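PDB 1NP6: molybdopterin-guanine dinucleotide biosynthesis adapter protein from Escherichia coli, which binds GTP, hydrolyses it weakly, and may act as an adapter for efficient biosynthesis and use of the molybdopterin guanine dinucleotide cofactor. Local coordinates for residues A115-F120 against A162-E167; I138-D143 against L148-L153. All blocks are in the same frame, centred on the assembly; numbering follows the deposited sequence.

Interaction 1: A115-F120 against A162-E167; sequences AKIVLF and ADFVVE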
ATOM      1  N   ALA B 115      15.266 -14.624 -11.988  1.00 32.39           N
ATOM      2  CA  ALA B 115      16.642 -14.730 -11.462  1.00 45.04           C
ATOM      3  C   ALA B 115      16.615 -14.937  -9.946  1.00 35.12           C
ATOM      4  O   ALA B 115      15.819 -14.295  -9.252  1.00 30.23           O
ATOM      5  CB  ALA B 115      17.455 -13.498 -11.808  1.00 37.11           C
ATOM      6  N   LYS B 116      17.467 -15.841  -9.457  1.00 32.95           N
ATOM      7  CA  LYS B 116      17.351 -16.338  -8.089  1.00 43.26           C
ATOM      8  C   LYS B 116      18.699 -16.707  -7.464  1.00 36.86           C
ATOM      9  O   LYS B 116      19.551 -17.317  -8.118  1.00 40.42           O
ATOM     10  CB  LYS B 116      16.451 -17.579  -8.094  1.00 42.72           C
ATOM     11  CG  LYS B 116      15.631 -17.802  -6.847  1.00 60.82           C
ATOM     12  CD  LYS B 116      14.278 -18.451  -7.177  1.00 72.73           C
ATOM     13  CE  LYS B 116      14.407 -19.610  -8.174  1.00 57.68           C
ATOM     14  NZ  LYS B 116      13.150 -20.408  -8.253  1.00 64.75           N
ATOM     15  N   ILE B 117      18.876 -16.353  -6.193  1.00 37.88           N
ATOM     16  CA  ILE B 117      19.985 -16.884  -5.388  1.00 27.94           C
ATOM     17  C   ILE B 117      19.387 -17.860  -4.376  1.00 22.70           C
ATOM     18  O   ILE B 117      18.381 -17.555  -3.734  1.00 26.39           O
ATOM     19  CB  ILE B 117      20.785 -15.725  -4.712  1.00 34.22           C
ATOM     20  CG1 ILE B 117      21.482 -14.900  -5.800  1.00 36.03           C
ATOM     21  CG2 ILE B 117      21.794 -16.281  -3.651  1.00 31.36           C
ATOM     22  CD1 ILE B 117      22.058 -13.572  -5.334  1.00 30.26           C
ATOM     23  N   VAL B 118      19.977 -19.051  -4.290  1.00 24.50           N
ATOM     24  CA  VAL B 118      19.516 -20.127  -3.415  1.00 30.40           C
ATOM     25  C   VAL B 118      20.487 -20.219  -2.224  1.00 32.48           C
ATOM     26  O   VAL B 118      21.677 -20.059  -2.395  1.00 35.22           O
ATOM     27  CB  VAL B 118      19.473 -21.480  -4.174  1.00 43.86           C
ATOM     28  CG1 VAL B 118      19.203 -22.682  -3.236  1.00 35.61           C
ATOM     29  CG2 VAL B 118      18.425 -21.421  -5.268  1.00 40.97           C
ATOM     30  N   LEU B 119      19.957 -20.457  -1.033  1.00 34.02           N
ATOM     31  CA  LEU B 119      20.781 -20.496   0.183  1.00 32.58           C
ATOM     32  C   LEU B 119      20.906 -21.915   0.720  1.00 36.13           C
ATOM     33  O   LEU B 119      19.984 -22.722   0.553  1.00 39.87           O
ATOM     34  CB  LEU B 119      20.185 -19.571   1.252  1.00 25.98           C
ATOM     35  CG  LEU B 119      19.667 -18.185   0.818  1.00 25.56           C
ATOM     36  CD1 LEU B 119      19.085 -17.459   2.011  1.00 36.21           C
ATOM     37  CD2 LEU B 119      20.724 -17.302   0.122  1.00 26.58           C
ATOM     38  N   PHE B 120      22.054 -22.223   1.333  1.00 34.43           N
ATOM     39  CA  PHE B 120      22.289 -23.514   1.995  1.00 29.34           C
ATOM     40  C   PHE B 120      23.085 -23.321   3.289  1.00 38.92           C
ATOM     41  O   PHE B 120      24.141 -22.704   3.281  1.00 29.59           O
ATOM     42  CB  PHE B 120      23.050 -24.486   1.061  1.00 38.86           C
ATOM     43  CG  PHE B 120      23.298 -25.855   1.668  1.00 39.04           C
ATOM     44  CD1 PHE B 120      22.293 -26.833   1.658  1.00 31.61           C
ATOM     45  CD2 PHE B 120      24.527 -26.167   2.253  1.00 29.92           C
ATOM     46  CE1 PHE B 120      22.501 -28.093   2.245  1.00 26.59           C
ATOM     47  CE2 PHE B 120      24.751 -27.432   2.844  1.00 40.39           C
ATOM     48  CZ  PHE B 120      23.735 -28.404   2.818  1.00 41.66           C
ATOM     49  N   ALA B 162      26.829  -8.449  -1.578  1.00 28.27           N
ATOM     50  CA  ALA B 162      26.439  -7.153  -2.123  1.00 32.38           C
ATOM     51  C   ALA B 162      27.224  -6.807  -3.403  1.00 29.78           C
ATOM     52  O   ALA B 162      26.673  -6.203  -4.318  1.00 34.59           O
ATOM     53  CB  ALA B 162      26.594  -6.029  -1.052  1.00 35.22           C
ATOM     54  N   ASP B 163      28.488  -7.217  -3.468  1.00 33.47           N
ATOM     55  CA  ASP B 163      29.318  -7.004  -4.647  1.00 40.65           C
ATOM     56  C   ASP B 163      28.793  -7.830  -5.817  1.00 39.48           C
ATOM     57  O   ASP B 163      28.767  -7.350  -6.948  1.00 38.57           O
ATOM     58  CB  ASP B 163      30.778  -7.395  -4.387  1.00 43.85           C
ATOM     59  CG  ASP B 163      31.517  -6.396  -3.494  1.00 48.88           C
ATOM     60  OD1 ASP B 163      30.962  -5.329  -3.175  1.00 49.70           O
ATOM     61  OD2 ASP B 163      32.663  -6.605  -3.067  1.00 45.31           O
ATOM     62  N   PHE B 164      28.397  -9.069  -5.534  1.00 33.51           N
ATOM     63  CA  PHE B 164      27.934  -9.996  -6.576  1.00 37.21           C
ATOM     64  C   PHE B 164      26.604  -9.527  -7.185  1.00 39.30           C
ATOM     65  O   PHE B 164      26.362  -9.683  -8.401  1.00 36.90           O
ATOM     66  CB  PHE B 164      27.828 -11.423  -6.017  1.00 35.68           C
ATOM     67  CG  PHE B 164      27.247 -12.419  -6.992  1.00 33.86           C
ATOM     68  CD1 PHE B 164      28.077 -13.138  -7.847  1.00 34.43           C
ATOM     69  CD2 PHE B 164      25.869 -12.626  -7.051  1.00 31.89           C
ATOM     70  CE1 PHE B 164      27.536 -14.046  -8.766  1.00 38.75           C
ATOM     71  CE2 PHE B 164      25.326 -13.529  -7.964  1.00 42.90           C
ATOM     72  CZ  PHE B 164      26.170 -14.243  -8.812  1.00 34.66           C
ATOM     73  N   VAL B 165      25.742  -8.977  -6.332  1.00 30.43           N
ATOM     74  CA  VAL B 165      24.466  -8.417  -6.776  1.00 35.86           C
ATOM     75  C   VAL B 165      24.695  -7.178  -7.654  1.00 41.04           C
ATOM     76  O   VAL B 165      24.146  -7.090  -8.739  1.00 25.38           O
ATOM     77  CB  VAL B 165      23.475  -8.150  -5.605  1.00 31.34           C
ATOM     78  CG1 VAL B 165      22.197  -7.431  -6.083  1.00 33.53           C
ATOM     79  CG2 VAL B 165      23.120  -9.439  -4.853  1.00 27.34           C
ATOM     80  N   VAL B 166      25.515  -6.224  -7.232  1.00 27.82           N
ATOM     81  CA  VAL B 166      25.859  -5.107  -8.150  1.00 42.86           C
ATOM     82  C   VAL B 166      26.338  -5.557  -9.564  1.00 46.36           C
ATOM     83  O   VAL B 166      25.886  -5.033 -10.597  1.00 36.63           O
ATOM     84  CB  VAL B 166      26.898  -4.144  -7.533  1.00 43.84           C
ATOM     85  CG1 VAL B 166      27.276  -3.035  -8.533  1.00 42.00           C
ATOM     86  CG2 VAL B 166      26.349  -3.538  -6.267  1.00 36.81           C
ATOM     87  N   GLU B 167      27.242  -6.532  -9.588  1.00 36.44           N
ATOM     88  CA  GLU B 167      27.835  -7.020 -10.825  1.00 38.46           C
ATOM     89  C   GLU B 167      26.808  -7.695 -11.740  1.00 39.90           C
ATOM     90  O   GLU B 167      26.885  -7.552 -12.951  1.00 37.90           O
ATOM     91  CB  GLU B 167      28.998  -7.962 -10.518  1.00 34.90           C
ATOM     92  CG  GLU B 167      30.294  -7.210 -10.276  1.00 49.29           C
ATOM     93  CD  GLU B 167      31.093  -7.769  -9.118  1.00 69.07           C
ATOM     94  OE1 GLU B 167      31.347  -8.993  -9.108  1.00 69.30           O
ATOM     95  OE2 GLU B 167      31.470  -6.983  -8.224  1.00 66.85           O
TER
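Ile117 sets CG1 anti to its own carbonyl carbon (chi1 -66°), and a nearly extended second torsion (chi2 168°) carries CD1 out from strand 116-120 to meet Phe164 and Val165 of helix 158-170. On the helix, Phe164 holds CG anti to the backbone N (chi1 175°), which lays the ring back toward the strand. Ile117 CD1 reaches the ring obliquely and lies 4.2 Å from Phe164 CE2, the aromatic and the isoleucine running antiparallel past one another. The same methyl is 4.3 Å from Val165 CG2, so a single carbon carries both contacts. No hydrogen bond joins the two segments; the contact is light, apolar and buried, with 84 Å² covered in all and the nearest CA atoms, those of Ile117 and Val165, 9.7 Å apart. Ile138 and Ala139 of the adjoining strand 137-142 also touch this group, Ile138 against Ile117 and Ala139 against Phe164, while Phe11 of strand 8-12 packs on Ile117 too. Here the C-terminal helix packs on one face of the central parallel sheet through branched aliphatic and aromatic side chains, as in the layered alpha/beta fold of P-loop NTPases.

Interaction 2: I138-D143 against L148-L153; sequences IAVASD and LDVALL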
ATOM      1  N   ILE B 138      21.232 -18.034 -10.315  1.00 30.31           N
ATOM      2  CA  ILE B 138      22.484 -17.386 -10.705  1.00 34.64           C
ATOM      3  C   ILE B 138      23.639 -17.654  -9.719  1.00 39.17           C
ATOM      4  O   ILE B 138      24.811 -17.376 -10.028  1.00 34.35           O
ATOM      5  CB  ILE B 138      22.266 -15.852 -10.924  1.00 47.97           C
ATOM      6  CG1 ILE B 138      21.934 -15.125  -9.591  1.00 38.69           C
ATOM      7  CG2 ILE B 138      21.179 -15.623 -11.992  1.00 39.78           C
ATOM      8  CD1 ILE B 138      21.936 -13.584  -9.691  1.00 31.04           C
ATOM      9  N   ALA B 139      23.300 -18.199  -8.547  1.00 34.33           N
ATOM     10  CA  ALA B 139      24.294 -18.498  -7.503  1.00 35.72           C
ATOM     11  C   ALA B 139      23.666 -19.280  -6.350  1.00 35.03           C
ATOM     12  O   ALA B 139      22.457 -19.235  -6.168  1.00 34.26           O
ATOM     13  CB  ALA B 139      24.882 -17.206  -6.983  1.00 29.03           C
ATOM     14  N   VAL B 140      24.496 -20.002  -5.592  1.00 41.53           N
ATOM     15  CA  VAL B 140      24.110 -20.593  -4.306  1.00 33.43           C
ATOM     16  C   VAL B 140      25.001 -19.963  -3.231  1.00 39.40           C
ATOM     17  O   VAL B 140      26.214 -20.074  -3.332  1.00 31.13           O
ATOM     18  CB  VAL B 140      24.331 -22.124  -4.285  1.00 37.31           C
ATOM     19  CG1 VAL B 140      24.054 -22.722  -2.904  1.00 28.96           C
ATOM     20  CG2 VAL B 140      23.445 -22.841  -5.347  1.00 27.64           C
ATOM     21  N   ALA B 141      24.405 -19.298  -2.237  1.00 34.65           N
ATOM     22  CA  ALA B 141      25.158 -18.804  -1.058  1.00 28.58           C
ATOM     23  C   ALA B 141      25.159 -19.876   0.019  1.00 27.59           C
ATOM     24  O   ALA B 141      24.094 -20.307   0.495  1.00 35.34           O
ATOM     25  CB  ALA B 141      24.551 -17.517  -0.532  1.00 34.47           C
ATOM     26  N   SER B 142      26.355 -20.325   0.394  1.00 32.19           N
ATOM     27  CA  SER B 142      26.506 -21.498   1.236  1.00 26.28           C
ATOM     28  C   SER B 142      27.520 -21.299   2.382  1.00 32.02           C
ATOM     29  O   SER B 142      28.404 -20.475   2.274  1.00 33.26           O
ATOM     30  CB  SER B 142      27.014 -22.678   0.415  1.00 27.12           C
ATOM     31  OG  SER B 142      26.959 -23.866   1.190  1.00 36.05           O
ATOM     32  N   ASP B 143      27.413 -22.101   3.442  1.00 35.73           N
ATOM     33  CA  ASP B 143      28.434 -22.071   4.496  1.00 41.66           C
ATOM     34  C   ASP B 143      29.428 -23.236   4.363  1.00 46.90           C
ATOM     35  O   ASP B 143      30.354 -23.382   5.149  1.00 35.55           O
ATOM     36  CB  ASP B 143      27.822 -21.914   5.902  1.00 31.77           C
ATOM     37  CG  ASP B 143      27.050 -23.134   6.380  1.00 49.15           C
ATOM     38  OD1 ASP B 143      26.743 -24.069   5.605  1.00 27.37           O
ATOM     39  OD2 ASP B 143      26.710 -23.240   7.569  1.00 48.80           O
ATOM     40  N   LEU B 148      30.127 -26.443  -8.087  1.00 58.99           N
ATOM     41  CA  LEU B 148      28.837 -26.224  -8.739  1.00 66.20           C
ATOM     42  C   LEU B 148      28.905 -25.775 -10.193  1.00 61.60           C
ATOM     43  O   LEU B 148      29.948 -25.327 -10.682  1.00 63.44           O
ATOM     44  CB  LEU B 148      27.996 -25.218  -7.933  1.00 50.83           C
ATOM     45  CG  LEU B 148      27.347 -25.701  -6.632  1.00 55.17           C
ATOM     46  CD1 LEU B 148      26.742 -24.527  -5.884  1.00 41.76           C
ATOM     47  CD2 LEU B 148      26.300 -26.774  -6.868  1.00 48.85           C
ATOM     48  N   ASP B 149      27.760 -25.895 -10.865  1.00 72.34           N
ATOM     49  CA  ASP B 149      27.545 -25.315 -12.189  1.00 74.47           C
ATOM     50  C   ASP B 149      27.541 -23.777 -12.136  1.00 77.97           C
ATOM     51  O   ASP B 149      28.147 -23.117 -12.989  1.00 82.44           O
ATOM     52  CB  ASP B 149      26.226 -25.829 -12.775  1.00 84.61           C
ATOM     53  CG  ASP B 149      25.469 -26.745 -11.811  1.00 97.50           C
ATOM     54  OD1 ASP B 149      25.793 -27.953 -11.746  1.00 98.53           O
ATOM     55  OD2 ASP B 149      24.540 -26.346 -11.076  1.00 94.00           O
ATOM     56  N   VAL B 150      26.862 -23.222 -11.129  1.00 56.37           N
ATOM     57  CA  VAL B 150      26.760 -21.772 -10.947  1.00 53.69           C
ATOM     58  C   VAL B 150      27.741 -21.269  -9.879  1.00 47.29           C
ATOM     59  O   VAL B 150      28.349 -22.072  -9.169  1.00 51.13           O
ATOM     60  CB  VAL B 150      25.311 -21.346 -10.575  1.00 52.57           C
ATOM     61  CG1 VAL B 150      24.325 -21.755 -11.659  1.00 63.51           C
ATOM     62  CG2 VAL B 150      24.895 -21.925  -9.221  1.00 55.77           C
ATOM     63  N   ALA B 151      27.882 -19.946  -9.765  1.00 41.61           N
ATOM     64  CA  ALA B 151      28.729 -19.320  -8.732  1.00 39.54           C
ATOM     65  C   ALA B 151      28.445 -19.853  -7.325  1.00 45.30           C
ATOM     66  O   ALA B 151      27.298 -20.206  -7.010  1.00 36.48           O
ATOM     67  CB  ALA B 151      28.547 -17.823  -8.748  1.00 31.95           C
ATOM     68  N   LEU B 152      29.486 -19.895  -6.486  1.00 43.09           N
ATOM     69  CA  LEU B 152      29.329 -20.295  -5.090  1.00 32.90           C
ATOM     70  C   LEU B 152      29.868 -19.222  -4.145  1.00 35.66           C
ATOM     71  O   LEU B 152      31.062 -18.886  -4.159  1.00 40.78           O
ATOM     72  CB  LEU B 152      29.943 -21.678  -4.788  1.00 36.35           C
ATOM     73  CG  LEU B 152      29.688 -22.008  -3.298  1.00 48.54           C
ATOM     74  CD1 LEU B 152      28.746 -23.173  -3.066  1.00 38.57           C
ATOM     75  CD2 LEU B 152      30.950 -22.145  -2.470  1.00 47.17           C
ATOM     76  N   LEU B 153      28.967 -18.689  -3.330  1.00 34.47           N
ATOM     77  CA  LEU B 153      29.263 -17.543  -2.486  1.00 35.41           C
ATOM     78  C   LEU B 153      29.235 -17.954  -1.001  1.00 32.20           C
ATOM     79  O   LEU B 153      28.537 -18.885  -0.610  1.00 34.13           O
ATOM     80  CB  LEU B 153      28.244 -16.421  -2.751  1.00 32.85           C
ATOM     81  CG  LEU B 153      27.882 -16.084  -4.217  1.00 40.10           C
ATOM     82  CD1 LEU B 153      26.745 -15.048  -4.292  1.00 30.25           C
ATOM     83  CD2 LEU B 153      29.087 -15.607  -4.994  1.00 43.64           C
TER
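Leu153 lies over strand 137-142 with its whole side chain on the face that carries Ala139 and Ala141. Its CB sits 4.4 Å from Ala141 CB; chi1 of -45° sets CG anti to the carbonyl carbon and directs it back along strand 137-142, 4.2 Å from Ala139 CB, and the tip CD1 comes to rest 3.9 Å from that same Ala139 CB. One leucine thus bridges two alanines of the strand beside it, and Leu161 of helix 158-170 also touches this leucine. Ala151 adds its methyl to the same face, next to that of Ala139.

Beneath these side chains the backbones run parallel, their short axes 27° apart. Val140 is bonded in both directions: its N donates to Ala151 O, and its O accepts from Leu153 N at 3.1 Å. Ser142 N then donates to Leu153 O at 2.8 Å. Strand 151-154 is thereby added as the outermost strand within the chain, at one end of the six-stranded parallel sheet of this P-loop protein. Strand 137-142 is bonded in turn to strand 116-120 through Ile138, Ala139 and Ala141.

The opposite face belongs to Val140 and Leu152. Val140 CG2 approaches Leu148 CD1 at 3.7 Å, the leucine lying roughly perpendicular to the valine, so the loop that leads into the edge strand folds back over Val140. Val150 points toward strand 137-142, its CG2 4.2 Å from Val140 CG2 and 3.9 Å from Ala139 CA. Further along, Leu152 CD1 reaches the CB of Ser142, whose OG is hydrogen-bonded to Val144 O.

Overall arrangement
Interactions 1 and 2 are centred about 9 Å apart and share a sheet: strands 116-120 and 137-142 are neighbours in it, with Ala141 N lying 2.8 Å from Val118 O and Ile138 N 2.9 Å from Lys116 O, both probable hydrogen bonds. Residues 138-153 lie between the two segments of interaction 1, which nests interaction 2 in its loop; strand 151-154 is followed by helix 158-170. That helix reaches both contacts. The inferred GTP site is close: Leu119 of strand 116-120 touches Lys19, while the side chains of Ile117 and Lys19 are about 9 Å apart, as are those of Ala141 and Thr17.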